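Local coordinates for protein beta-N-acetylhexosaminidase (PDB 1JAK) that hydrolyses terminal beta-linked N-acetylhexosamine residues as a family 20 glycoside hydrolase, through substrate-assisted catalysis in an alpha/beta-barrel domain, at residues A[122-125]-A[126-129]; A[380-383]-A[384-388]; A[424-428]-A[429-433]; A[474-477]-A[478-481]; A[481-484]-A[485-488]. All coordinates share one frame; numbering follows the deposited sequence.

Contact 1. Residues A[122-125]-A[126-129]; sequences GVQT and LRQL
Gln-124 and Arg-127, an i to i+3 pair on helix 116-129 of family 20 domain 2, lie side by side, and their ends meet in one well-formed hydrogen bond: Arg-127 NH1 donates to Gln-124 OE1 over 2.9 Å. The donor lies in the amide plane, on a lone pair of the oxygen, and the oxygen lies at the guanidinium edge, close to that group's plane. The two flat groups are nevertheless turned 57° apart. Each chain has to bend for this meeting. Gln-124 folds at chi2 (-50°). In Arg-127, chi1 (63°) lays CG 3.1 Å from Gln-124 O, and the later bend at chi3 turns the guanidinium toward Gln-124 OE1. The other amide end, Gln-124 NE2, is bonded to Tyr-63 OH of helix 55-72, on which Val-123 and Arg-127 also pack; Leu-126 and Leu-129 meet Val-146 of strand 145-153.

One residue further on, a water donates to Gln-124 O (2.7 Å) and accepts from Gln-128 NE2 (3.0 Å); Gln-128 OE1 takes the backbone N of Ile-28. Along the next pair, Thr-125 and Leu-129 lie side by side, CG2 to CD1 4.1 Å, and Thr-125 OG1 is bonded to Tyr-100 and Lys-187. A partner at each end probably fixes the rotation of the buried Gln-124 amide, since OE1 must face the donor Arg-127 NH1.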
loop_
_atom_site.group_PDB
_atom_site.type_symbol
_atom_site.label_atom_id
_atom_site.label_comp_id
_atom_site.label_asym_id
_atom_site.label_seq_id
_atom_site.Cartn_x
_atom_site.Cartn_y
_atom_site.Cartn_z
ATOM N N GLY A 122 10.749 12.934 2.611
ATOM C CA GLY A 122 11.878 13.630 2.014
ATOM C C GLY A 122 13.014 12.648 1.781
ATOM O O GLY A 122 13.741 12.733 0.789
ATOM N N VAL A 123 13.166 11.710 2.709
ATOM C CA VAL A 123 14.201 10.688 2.602
ATOM C C VAL A 123 13.940 9.804 1.384
ATOM O O VAL A 123 14.868 9.433 0.674
ATOM C CB VAL A 123 14.258 9.815 3.884
ATOM C CG1 VAL A 123 15.058 8.540 3.628
ATOM C CG2 VAL A 123 14.905 10.609 5.015
ATOM N N GLN A 124 12.674 9.478 1.132
ATOM C CA GLN A 124 12.341 8.641 -0.015
ATOM C C GLN A 124 12.736 9.338 -1.317
ATOM O O GLN A 124 13.084 8.691 -2.299
ATOM C CB GLN A 124 10.846 8.313 -0.032
ATOM C CG GLN A 124 10.350 7.570 1.209
ATOM C CD GLN A 124 11.207 6.362 1.559
ATOM O OE1 GLN A 124 11.716 5.667 0.679
ATOM N NE2 GLN A 124 11.357 6.099 2.852
ATOM N N THR A 125 12.672 10.663 -1.324
ATOM C CA THR A 125 13.062 11.418 -2.504
ATOM C C THR A 125 14.585 11.410 -2.605
ATOM O O THR A 125 15.148 11.204 -3.683
ATOM C CB THR A 125 12.553 12.865 -2.417
ATOM O OG1 THR A 125 11.129 12.862 -2.569
ATOM C CG2 THR A 125 13.184 13.734 -3.504
ATOM N N LEU A 126 15.247 11.619 -1.472
ATOM C CA LEU A 126 16.704 11.640 -1.438
ATOM C C LEU A 126 17.326 10.355 -1.980
ATOM O O LEU A 126 18.306 10.401 -2.726
ATOM C CB LEU A 126 17.195 11.885 -0.006
ATOM C CG LEU A 126 18.712 11.877 0.210
ATOM C CD1 LEU A 126 19.372 12.959 -0.650
ATOM C CD2 LEU A 126 19.010 12.119 1.685
ATOM N N ARG A 127 16.758 9.205 -1.624
ATOM C CA ARG A 127 17.321 7.944 -2.091
ATOM C C ARG A 127 17.196 7.769 -3.603
ATOM O O ARG A 127 17.890 6.944 -4.194
ATOM C CB ARG A 127 16.690 6.756 -1.347
ATOM C CG ARG A 127 15.205 6.580 -1.548
ATOM C CD ARG A 127 14.609 5.632 -0.502
ATOM N NE ARG A 127 15.164 4.278 -0.560
ATOM C CZ ARG A 127 14.606 3.221 0.026
ATOM N NH1 ARG A 127 13.480 3.363 0.715
ATOM N NH2 ARG A 127 15.163 2.020 -0.084
ATOM N N GLN A 128 16.319 8.549 -4.233
ATOM C CA GLN A 128 16.165 8.477 -5.680
ATOM C C GLN A 128 17.092 9.480 -6.372
ATOM O O GLN A 128 17.435 9.314 -7.542
ATOM C CB GLN A 128 14.706 8.722 -6.084
ATOM C CG GLN A 128 13.820 7.497 -5.861
ATOM C CD GLN A 128 12.416 7.675 -6.415
ATOM O OE1 GLN A 128 12.234 8.203 -7.511
ATOM N NE2 GLN A 128 11.417 7.214 -5.667
ATOM N N LEU A 129 17.505 10.513 -5.641
ATOM C CA LEU A 129 18.419 11.511 -6.192
ATOM C C LEU A 129 19.829 10.922 -6.198
ATOM O O LEU A 129 20.646 11.238 -7.062
ATOM C CB LEU A 129 18.374 12.798 -5.362
ATOM C CG LEU A 129 17.028 13.535 -5.411
ATOM C CD1 LEU A 129 17.048 14.723 -4.467
ATOM C CD2 LEU A 129 16.746 13.986 -6.842
HETATM O O HOH W 1 12.287 6.214 -2.964
#

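Contact 2. Residues A[380-383]-A[384-388]; sequences VAEA and ARNGT
This is a helix C-terminal contact, in which the last turn of helix 374-385 is closed by a Schellman motif and spanned by a salt bridge. The helix belongs to the beta-alpha-beta unit formed with strands 363-366 and 389-392 of the catalytic barrel. The bridge joins Glu-382 and Arg-385, three residues apart. Arg-385 grips the carboxylate side-on, with NH2 on Glu-382 OE1 (2.7 Å, N-H...O 171°) and NE on Glu-382 OE2 (2.9 Å). Both oxygens lie close to the guanidinium plane, yet both are met from above the carboxylate plane, because the two groups are turned 61° apart. The arginine reaches back by bending at chi3 (-74°), which also puts the carbonyl Ala-381 O over one face of the guanidinium. A water donates to Glu-382 OE2 and to Asn-386 OD1, extending the polar edge along the surface.

At the end of the helix, Ala-383 O accepts from Thr-388 N at 2.9 Å, while Gly-387 N bonds to Ala-384 O. Gly-387 has a positive phi, a backbone region that glycine takes readily. The Schellman turn redirects the chain into strand 389-392, while on the inner side Val-380 packs on Tyr-366 and Thr-388 on Val-364, both of strand 363-366; Val-380 also touches Leu-432. The two charges would largely offset each other on the exposed face, and the partial negative charge of Ala-381 O would be expected to favour the guanidinium lying over it.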
loop_
_atom_site.group_PDB
_atom_site.type_symbol
_atom_site.label_atom_id
_atom_site.label_comp_id
_atom_site.label_asym_id
_atom_site.label_seq_id
_atom_site.Cartn_x
_atom_site.Cartn_y
_atom_site.Cartn_z
ATOM N N VAL A 380 -22.244 4.026 -6.830
ATOM C CA VAL A 380 -21.061 4.467 -6.102
ATOM C C VAL A 380 -20.958 5.990 -6.106
ATOM O O VAL A 380 -20.634 6.597 -5.082
ATOM C CB VAL A 380 -19.783 3.849 -6.704
ATOM C CG1 VAL A 380 -18.555 4.329 -5.938
ATOM C CG2 VAL A 380 -19.878 2.325 -6.644
ATOM N N ALA A 381 -21.242 6.608 -7.250
ATOM C CA ALA A 381 -21.191 8.065 -7.355
ATOM C C ALA A 381 -22.224 8.678 -6.415
ATOM O O ALA A 381 -21.997 9.747 -5.836
ATOM C CB ALA A 381 -21.467 8.507 -8.795
ATOM N N GLU A 382 -23.356 7.998 -6.259
ATOM C CA GLU A 382 -24.417 8.487 -5.385
ATOM C C GLU A 382 -23.954 8.431 -3.933
ATOM O O GLU A 382 -24.224 9.346 -3.152
ATOM C CB GLU A 382 -25.686 7.653 -5.563
ATOM C CG GLU A 382 -26.950 8.396 -5.148
ATOM C CD GLU A 382 -27.164 9.645 -5.980
ATOM O OE1 GLU A 382 -27.341 9.510 -7.210
ATOM O OE2 GLU A 382 -27.143 10.761 -5.413
ATOM N N ALA A 383 -23.255 7.360 -3.571
ATOM C CA ALA A 383 -22.748 7.227 -2.210
ATOM C C ALA A 383 -21.778 8.376 -1.955
ATOM O O ALA A 383 -21.754 8.947 -0.865
ATOM C CB ALA A 383 -22.036 5.886 -2.032
ATOM N N ALA A 384 -20.981 8.713 -2.964
ATOM C CA ALA A 384 -20.022 9.806 -2.844
ATOM C C ALA A 384 -20.776 11.110 -2.591
ATOM O O ALA A 384 -20.379 11.916 -1.745
ATOM C CB ALA A 384 -19.181 9.919 -4.115
ATOM N N ARG A 385 -21.865 11.316 -3.323
ATOM C CA ARG A 385 -22.661 12.524 -3.138
ATOM C C ARG A 385 -23.235 12.565 -1.726
ATOM O O ARG A 385 -23.409 13.641 -1.153
ATOM C CB ARG A 385 -23.807 12.588 -4.157
ATOM C CG ARG A 385 -23.430 13.216 -5.492
ATOM C CD ARG A 385 -24.659 13.408 -6.382
ATOM N NE ARG A 385 -25.142 12.150 -6.943
ATOM C CZ ARG A 385 -24.598 11.543 -7.995
ATOM N NH1 ARG A 385 -23.551 12.081 -8.606
ATOM N NH2 ARG A 385 -25.097 10.395 -8.435
ATOM N N ASN A 386 -23.521 11.393 -1.165
ATOM C CA ASN A 386 -24.085 11.312 0.178
ATOM C C ASN A 386 -23.058 11.424 1.303
ATOM O O ASN A 386 -23.401 11.266 2.477
ATOM C CB ASN A 386 -24.891 10.021 0.345
ATOM C CG ASN A 386 -26.178 10.027 -0.466
ATOM O OD1 ASN A 386 -26.764 11.082 -0.707
ATOM N ND2 ASN A 386 -26.632 8.846 -0.872
ATOM N N GLY A 387 -21.805 11.683 0.945
ATOM C CA GLY A 387 -20.772 11.837 1.957
ATOM C C GLY A 387 -19.831 10.664 2.160
ATOM O O GLY A 387 -18.914 10.743 2.981
ATOM N N THR A 388 -20.048 9.572 1.436
ATOM C CA THR A 388 -19.176 8.410 1.571
ATOM C C THR A 388 -17.858 8.686 0.857
ATOM O O THR A 388 -17.849 9.133 -0.288
ATOM C CB THR A 388 -19.821 7.146 0.957
ATOM O OG1 THR A 388 -21.058 6.871 1.625
ATOM C CG2 THR A 388 -18.894 5.941 1.112
HETATM O O HOH W 2 -27.999 11.588 -3.087
#

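Contact 3. Residues A[424-428]-A[429-433]; sequences YDWDP and AGYLP
Trp-426 and Tyr-431 bring their rings together across a beta turn of type I character, 427-430, in the loop between helix 420-424 and strand 440-447 of the catalytic barrel; an Asx turn overlaps it. The closest atoms are Trp-426 CE3 and Tyr-431 CD1, 3.6 Å apart. The pair is neither stacked nor edge-to-face: the six-membered ring of Trp-426 and the Tyr-431 ring have centroids 5.0 Å apart and planes at 58°, with Trp-426 CZ3 over one face of the tyrosine. The indole is placed by a chi1 of 55°, whereas Tyr-431 extends CG opposite its own N (chi1 176°).

The beta turn is closed by Gly-430 N, which donates to Asp-427 O at 3.1 Å over Pro-428 and Ala-429. The Asp-427 side chain supports the same bend by forming the Asx turn: OD1 accepts from Ala-429 N over 3.0 Å, here from above the carboxylate plane. The same OD1 also forms a salt bridge with Arg-156.

Further out, strand 389-392 backs the aromatic pair: Leu-392 touches Trp-426, Pro-428 and Tyr-431. Trp-426 NE1 is bonded to Ser-423 O at the end of the preceding helix, which fixes the indole at its opposite end from Tyr-431. Past the turn the chain is pinned by a water, which donates to Pro-428 O at 2.7 Å and accepts from Leu-432 N at 2.9 Å.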
loop_
_atom_site.group_PDB
_atom_site.type_symbol
_atom_site.label_atom_id
_atom_site.label_comp_id
_atom_site.label_asym_id
_atom_site.label_seq_id
_atom_site.Cartn_x
_atom_site.Cartn_y
_atom_site.Cartn_z
ATOM N N TYR A 424 -1.265 3.705 -15.257
ATOM C CA TYR A 424 -0.910 5.075 -14.883
ATOM C C TYR A 424 -1.737 6.196 -15.504
ATOM O O TYR A 424 -2.032 7.201 -14.853
ATOM C CB TYR A 424 0.562 5.321 -15.247
ATOM C CG TYR A 424 1.038 6.753 -15.083
ATOM C CD1 TYR A 424 1.443 7.234 -13.839
ATOM C CD2 TYR A 424 1.078 7.628 -16.173
ATOM C CE1 TYR A 424 1.881 8.548 -13.678
ATOM C CE2 TYR A 424 1.511 8.952 -16.023
ATOM C CZ TYR A 424 1.913 9.402 -14.774
ATOM O OH TYR A 424 2.360 10.696 -14.614
ATOM N N ASP A 425 -2.109 6.011 -16.764
ATOM C CA ASP A 425 -2.803 7.037 -17.529
ATOM C C ASP A 425 -4.265 7.386 -17.250
ATOM O O ASP A 425 -5.129 7.207 -18.109
ATOM C CB ASP A 425 -2.621 6.729 -19.017
ATOM C CG ASP A 425 -2.456 7.980 -19.856
ATOM O OD1 ASP A 425 -2.366 9.086 -19.277
ATOM O OD2 ASP A 425 -2.406 7.850 -21.097
ATOM N N TRP A 426 -4.534 7.898 -16.055
ATOM C CA TRP A 426 -5.877 8.329 -15.685
ATOM C C TRP A 426 -5.817 9.350 -14.550
ATOM O O TRP A 426 -4.768 9.540 -13.932
ATOM C CB TRP A 426 -6.780 7.138 -15.312
ATOM C CG TRP A 426 -6.275 6.229 -14.228
ATOM C CD1 TRP A 426 -5.236 5.346 -14.311
ATOM C CD2 TRP A 426 -6.812 6.093 -12.906
ATOM N NE1 TRP A 426 -5.095 4.666 -13.124
ATOM C CE2 TRP A 426 -6.048 5.107 -12.244
ATOM C CE3 TRP A 426 -7.865 6.708 -12.217
ATOM C CZ2 TRP A 426 -6.304 4.722 -10.923
ATOM C CZ3 TRP A 426 -8.121 6.325 -10.904
ATOM C CH2 TRP A 426 -7.339 5.339 -10.270
ATOM N N ASP A 427 -6.941 10.017 -14.297
ATOM C CA ASP A 427 -7.025 11.051 -13.266
ATOM C C ASP A 427 -8.098 10.693 -12.239
ATOM O O ASP A 427 -9.285 10.652 -12.563
ATOM C CB ASP A 427 -7.361 12.392 -13.937
ATOM C CG ASP A 427 -7.461 13.548 -12.952
ATOM O OD1 ASP A 427 -7.303 13.337 -11.732
ATOM O OD2 ASP A 427 -7.702 14.685 -13.415
ATOM N N PRO A 428 -7.694 10.427 -10.984
ATOM C CA PRO A 428 -8.663 10.074 -9.939
ATOM C C PRO A 428 -9.816 11.070 -9.779
ATOM O O PRO A 428 -10.942 10.679 -9.477
ATOM C CB PRO A 428 -7.800 9.997 -8.682
ATOM C CG PRO A 428 -6.479 9.521 -9.212
ATOM C CD PRO A 428 -6.313 10.348 -10.470
ATOM N N ALA A 429 -9.529 12.353 -9.988
ATOM C CA ALA A 429 -10.533 13.405 -9.834
ATOM C C ALA A 429 -11.687 13.373 -10.831
ATOM O O ALA A 429 -12.797 13.801 -10.509
ATOM C CB ALA A 429 -9.855 14.771 -9.880
ATOM N N GLY A 430 -11.432 12.887 -12.040
ATOM C CA GLY A 430 -12.486 12.832 -13.040
ATOM C C GLY A 430 -12.682 11.430 -13.579
ATOM O O GLY A 430 -13.112 11.239 -14.717
ATOM N N TYR A 431 -12.381 10.445 -12.742
ATOM C CA TYR A 431 -12.490 9.047 -13.129
ATOM C C TYR A 431 -13.909 8.477 -13.151
ATOM O O TYR A 431 -14.373 7.992 -14.185
ATOM C CB TYR A 431 -11.624 8.192 -12.204
ATOM C CG TYR A 431 -11.756 6.716 -12.484
ATOM C CD1 TYR A 431 -11.146 6.143 -13.597
ATOM C CD2 TYR A 431 -12.543 5.905 -11.669
ATOM C CE1 TYR A 431 -11.319 4.795 -13.896
ATOM C CE2 TYR A 431 -12.726 4.559 -11.961
ATOM C CZ TYR A 431 -12.113 4.014 -13.076
ATOM O OH TYR A 431 -12.315 2.691 -13.380
ATOM N N LEU A 432 -14.588 8.517 -12.010
ATOM C CA LEU A 432 -15.942 7.975 -11.917
ATOM C C LEU A 432 -16.970 9.024 -12.329
ATOM O O LEU A 432 -17.120 10.052 -11.670
ATOM C CB LEU A 432 -16.220 7.501 -10.488
ATOM C CG LEU A 432 -17.466 6.639 -10.276
ATOM C CD1 LEU A 432 -17.303 5.316 -11.022
ATOM C CD2 LEU A 432 -17.669 6.383 -8.790
ATOM N N PRO A 433 -17.697 8.770 -13.428
ATOM C CA PRO A 433 -18.712 9.704 -13.925
ATOM C C PRO A 433 -19.695 10.168 -12.857
ATOM O O PRO A 433 -20.278 9.355 -12.142
ATOM C CB PRO A 433 -19.404 8.904 -15.028
ATOM C CG PRO A 433 -18.314 8.027 -15.539
ATOM C CD PRO A 433 -17.655 7.556 -14.263
HETATM O O HOH W 3 -13.523 10.010 -9.775
#

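Contact 4. Residues A[474-477]-A[478-481]; sequences WSPA and STHD
Thr-479 turns its hydroxyl back to the carbonyl of Pro-476, and the compact part of the contact is built around that one group. Pro-476 O accepts twice from this residue: Thr-479 OG1 donates at 2.7 Å within the carbonyl plane, and Thr-479 N donates at 3.0 Å from well above it. A chi1 of 65° lets the hydroxyl reach, and also brings OG1 within 3.4 Å of Ser-475 CB. The methyl, Thr-479 CG2, lies 3.9 Å from Pro-476 CD, at that corner of the proline ring, the two side chains crossing at a slant. Ser-475 OG turns elsewhere, to Ala-30 O.

The other side is looser. Ala-477 and Ser-478 are exposed, and Ser-478 OG makes no closer approach to the first half of the turn than 3.8 Å, to Pro-476 CB. Here His-480 N bonds to Ala-477 O, and a water donates to both Ala-477 O and His-480 O, bridging the outer edge. The imidazole leaves the turn for Tyr-424, whose ring it stacks on and whose carbonyl it bonds through NE2. Two successive backbone bonds of the i to i+3 kind, with a threonine hydroxyl added to the first, are characteristic of a short 3-10 turn, here linking helix 465-474 to helix 482-490.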
loop_
_atom_site.group_PDB
_atom_site.type_symbol
_atom_site.label_atom_id
_atom_site.label_comp_id
_atom_site.label_asym_id
_atom_site.label_seq_id
_atom_site.Cartn_x
_atom_site.Cartn_y
_atom_site.Cartn_z
ATOM N N TRP A 474 -0.127 10.818 -4.962
ATOM C CA TRP A 474 0.676 11.924 -4.448
ATOM C C TRP A 474 0.840 13.193 -5.290
ATOM O O TRP A 474 0.629 14.308 -4.796
ATOM C CB TRP A 474 2.072 11.386 -4.084
ATOM C CG TRP A 474 3.020 12.435 -3.563
ATOM C CD1 TRP A 474 3.635 13.424 -4.286
ATOM C CD2 TRP A 474 3.403 12.641 -2.199
ATOM N NE1 TRP A 474 4.370 14.234 -3.452
ATOM C CE2 TRP A 474 4.245 13.778 -2.167
ATOM C CE3 TRP A 474 3.115 11.978 -0.997
ATOM C CZ2 TRP A 474 4.801 14.266 -0.980
ATOM C CZ3 TRP A 474 3.670 12.465 0.187
ATOM C CH2 TRP A 474 4.503 13.600 0.184
ATOM N N SER A 475 1.227 13.021 -6.549
ATOM C CA SER A 475 1.507 14.142 -7.441
ATOM C C SER A 475 0.348 15.013 -7.907
ATOM O O SER A 475 -0.796 14.569 -7.982
ATOM C CB SER A 475 2.267 13.628 -8.663
ATOM O OG SER A 475 3.431 12.925 -8.264
ATOM N N PRO A 476 0.641 16.287 -8.219
ATOM C CA PRO A 476 -0.389 17.217 -8.690
ATOM C C PRO A 476 -0.859 16.771 -10.073
ATOM O O PRO A 476 -0.081 16.230 -10.853
ATOM C CB PRO A 476 0.350 18.555 -8.749
ATOM C CG PRO A 476 1.440 18.398 -7.720
ATOM C CD PRO A 476 1.911 16.994 -7.980
ATOM N N ALA A 477 -2.129 17.001 -10.379
ATOM C CA ALA A 477 -2.658 16.616 -11.678
ATOM C C ALA A 477 -1.835 17.244 -12.800
ATOM O O ALA A 477 -1.622 16.630 -13.844
ATOM C CB ALA A 477 -4.116 17.043 -11.793
ATOM N N SER A 478 -1.357 18.464 -12.572
ATOM C CA SER A 478 -0.573 19.173 -13.577
ATOM C C SER A 478 0.722 18.473 -13.982
ATOM O O SER A 478 1.263 18.747 -15.055
ATOM C CB SER A 478 -0.257 20.592 -13.093
ATOM O OG SER A 478 0.519 20.573 -11.910
ATOM N N THR A 479 1.222 17.571 -13.139
ATOM C CA THR A 479 2.460 16.863 -13.453
ATOM C C THR A 479 2.215 15.542 -14.170
ATOM O O THR A 479 3.157 14.902 -14.638
ATOM C CB THR A 479 3.279 16.552 -12.186
ATOM O OG1 THR A 479 2.549 15.636 -11.360
ATOM C CG2 THR A 479 3.566 17.827 -11.404
ATOM N N HIS A 480 0.952 15.138 -14.261
ATOM C CA HIS A 480 0.603 13.876 -14.909
ATOM C C HIS A 480 0.780 13.909 -16.423
ATOM O O HIS A 480 0.184 14.736 -17.114
ATOM C CB HIS A 480 -0.837 13.490 -14.558
ATOM C CG HIS A 480 -1.228 12.127 -15.035
ATOM N ND1 HIS A 480 -1.620 11.875 -16.334
ATOM C CD2 HIS A 480 -1.254 10.934 -14.396
ATOM C CE1 HIS A 480 -1.870 10.584 -16.472
ATOM N NE2 HIS A 480 -1.655 9.991 -15.312
ATOM N N ASP A 481 1.604 12.996 -16.928
ATOM C CA ASP A 481 1.883 12.895 -18.357
ATOM C C ASP A 481 2.683 11.627 -18.620
ATOM O O ASP A 481 3.816 11.499 -18.163
ATOM C CB ASP A 481 2.686 14.105 -18.834
ATOM C CG ASP A 481 2.995 14.047 -20.314
ATOM O OD1 ASP A 481 2.040 14.073 -21.120
ATOM O OD2 ASP A 481 4.189 13.969 -20.673
HETATM O O HOH W 4 -1.715 16.858 -16.734
#

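Contact 5. Residues A[481-484]-A[485-488]; sequences DWDT and YKVR
Lys-486 lies across the indole of Trp-482, an i to i+4 pair spanning the first turns of helix 482-490, which is N-capped by Asp-481. Capping comes first: Asp-481 OD2 accepts from Thr-484 N at 3.1 Å, met from above the carboxylate plane. The regular helical bonds then begin, from Tyr-485 N to Asp-481 O and from Lys-486 N to Trp-482 O.

The ring contacts are of two kinds. A CH-pi interaction places Lys-486 CB 3.9 Å from the centroid of the six-membered ring of Trp-482, over its face, and the chain runs on over that face, CD above NE1. On Tyr-485 it is the ring edge that meets the indole, through CD2 and Trp-482 CZ3 (3.9 Å). Tyr-485 in turn stacks on Tyr-424 and also packs against Pro-467 of helix 465-474.

Among the charged groups, Asp-483 and Lys-486 lie on the solvent side. The lysine chain, fully extended beyond CG, carries NZ beside Asp-483; the direct salt bridge, OD1 to NZ, is long at 3.8 Å. A water closes that gap, donating to Asp-483 OD1 and accepting from Lys-486 NZ, each at 2.6 Å. Arg-488 is buried, its NH1 held by Glu-471 and Val-27 O. Its remaining terminal nitrogen is tied back to the cap, where a water accepts from Arg-488 NH2 and donates to Thr-484 OG1, 2.8 Å from each.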
loop_
_atom_site.group_PDB
_atom_site.type_symbol
_atom_site.label_atom_id
_atom_site.label_comp_id
_atom_site.label_asym_id
_atom_site.label_seq_id
_atom_site.Cartn_x
_atom_site.Cartn_y
_atom_site.Cartn_z
ATOM N N ASP A 481 1.604 12.996 -16.928
ATOM C CA ASP A 481 1.883 12.895 -18.357
ATOM C C ASP A 481 2.683 11.627 -18.620
ATOM O O ASP A 481 3.816 11.499 -18.163
ATOM C CB ASP A 481 2.686 14.105 -18.834
ATOM C CG ASP A 481 2.995 14.047 -20.314
ATOM O OD1 ASP A 481 2.040 14.073 -21.120
ATOM O OD2 ASP A 481 4.189 13.969 -20.673
ATOM N N TRP A 482 2.097 10.698 -19.367
ATOM C CA TRP A 482 2.764 9.437 -19.662
ATOM C C TRP A 482 4.117 9.559 -20.358
ATOM O O TRP A 482 5.088 8.931 -19.938
ATOM C CB TRP A 482 1.843 8.531 -20.490
ATOM C CG TRP A 482 2.540 7.314 -21.008
ATOM C CD1 TRP A 482 2.880 7.053 -22.305
ATOM C CD2 TRP A 482 3.048 6.223 -20.232
ATOM N NE1 TRP A 482 3.572 5.870 -22.385
ATOM C CE2 TRP A 482 3.690 5.338 -21.127
ATOM C CE3 TRP A 482 3.027 5.907 -18.867
ATOM C CZ2 TRP A 482 4.309 4.155 -20.701
ATOM C CZ3 TRP A 482 3.642 4.730 -18.442
ATOM C CH2 TRP A 482 4.275 3.870 -19.360
ATOM N N ASP A 483 4.191 10.359 -21.418
ATOM C CA ASP A 483 5.448 10.495 -22.147
ATOM C C ASP A 483 6.631 10.918 -21.286
ATOM O O ASP A 483 7.754 10.465 -21.514
ATOM C CB ASP A 483 5.291 11.462 -23.324
ATOM C CG ASP A 483 4.442 10.884 -24.441
ATOM O OD1 ASP A 483 4.401 9.643 -24.576
ATOM O OD2 ASP A 483 3.830 11.669 -25.196
ATOM N N THR A 484 6.393 11.778 -20.302
ATOM C CA THR A 484 7.481 12.215 -19.436
ATOM C C THR A 484 7.612 11.297 -18.223
ATOM O O THR A 484 8.710 11.098 -17.707
ATOM C CB THR A 484 7.300 13.684 -18.975
ATOM O OG1 THR A 484 6.010 13.857 -18.383
ATOM C CG2 THR A 484 7.438 14.629 -20.165
ATOM N N TYR A 485 6.496 10.728 -17.777
ATOM C CA TYR A 485 6.530 9.814 -16.639
ATOM C C TYR A 485 7.329 8.558 -16.983
ATOM O O TYR A 485 8.117 8.074 -16.169
ATOM C CB TYR A 485 5.114 9.391 -16.225
ATOM C CG TYR A 485 5.112 8.292 -15.178
ATOM C CD1 TYR A 485 5.491 8.558 -13.861
ATOM C CD2 TYR A 485 4.800 6.975 -15.520
ATOM C CE1 TYR A 485 5.566 7.539 -12.909
ATOM C CE2 TYR A 485 4.874 5.943 -14.573
ATOM C CZ TYR A 485 5.259 6.236 -13.275
ATOM O OH TYR A 485 5.362 5.230 -12.342
ATOM N N LYS A 486 7.126 8.029 -18.187
ATOM C CA LYS A 486 7.823 6.812 -18.584
ATOM C C LYS A 486 9.336 6.962 -18.539
ATOM O O LYS A 486 10.053 5.973 -18.376
ATOM C CB LYS A 486 7.375 6.352 -19.978
ATOM C CG LYS A 486 7.826 7.221 -21.134
ATOM C CD LYS A 486 7.259 6.678 -22.441
ATOM C CE LYS A 486 7.716 7.500 -23.636
ATOM N NZ LYS A 486 7.146 6.971 -24.906
ATOM N N VAL A 487 9.826 8.192 -18.677
ATOM C CA VAL A 487 11.265 8.429 -18.619
ATOM C C VAL A 487 11.726 8.320 -17.169
ATOM O O VAL A 487 12.799 7.786 -16.889
ATOM C CB VAL A 487 11.638 9.823 -19.165
ATOM C CG1 VAL A 487 13.125 10.077 -18.961
ATOM C CG2 VAL A 487 11.290 9.906 -20.644
ATOM N N ARG A 488 10.911 8.831 -16.252
ATOM C CA ARG A 488 11.238 8.762 -14.834
ATOM C C ARG A 488 11.121 7.317 -14.355
ATOM O O ARG A 488 11.869 6.883 -13.476
ATOM C CB ARG A 488 10.310 9.681 -14.028
ATOM C CG ARG A 488 10.600 11.166 -14.257
ATOM C CD ARG A 488 9.791 12.082 -13.342
ATOM N NE ARG A 488 8.407 12.256 -13.782
ATOM C CZ ARG A 488 7.347 11.791 -13.128
ATOM N NH1 ARG A 488 7.503 11.113 -11.997
ATOM N NH2 ARG A 488 6.126 12.015 -13.598
HETATM O O HOH W 5 5.144 4.258 -24.345
HETATM O O HOH W 6 4.559 7.162 -25.380
HETATM O O HOH W 7 4.935 13.196 -15.868
#

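In the fold
From the N terminus, contact 1 comes first, on helix 116-129 of family 20 domain 2, and touches none of the others. Contact 2 ends helix 374-385 in the barrel and meets contact 3 through Val-380 and Leu-432, so the loop before strand 440-447 rests on that helix. At its other end contact 3 supplies Tyr-424, which joins it to contacts 4 and 5. These two share Asp-481, which ends the turn after helix 465-474 and begins helix 482-490. The five follow in chain order, the last two overlapping at Asp-481; none nests or crosses. Contact 1 is a run of helix, whereas contacts 2 to 5 shape a helix end, two turns and a helix start.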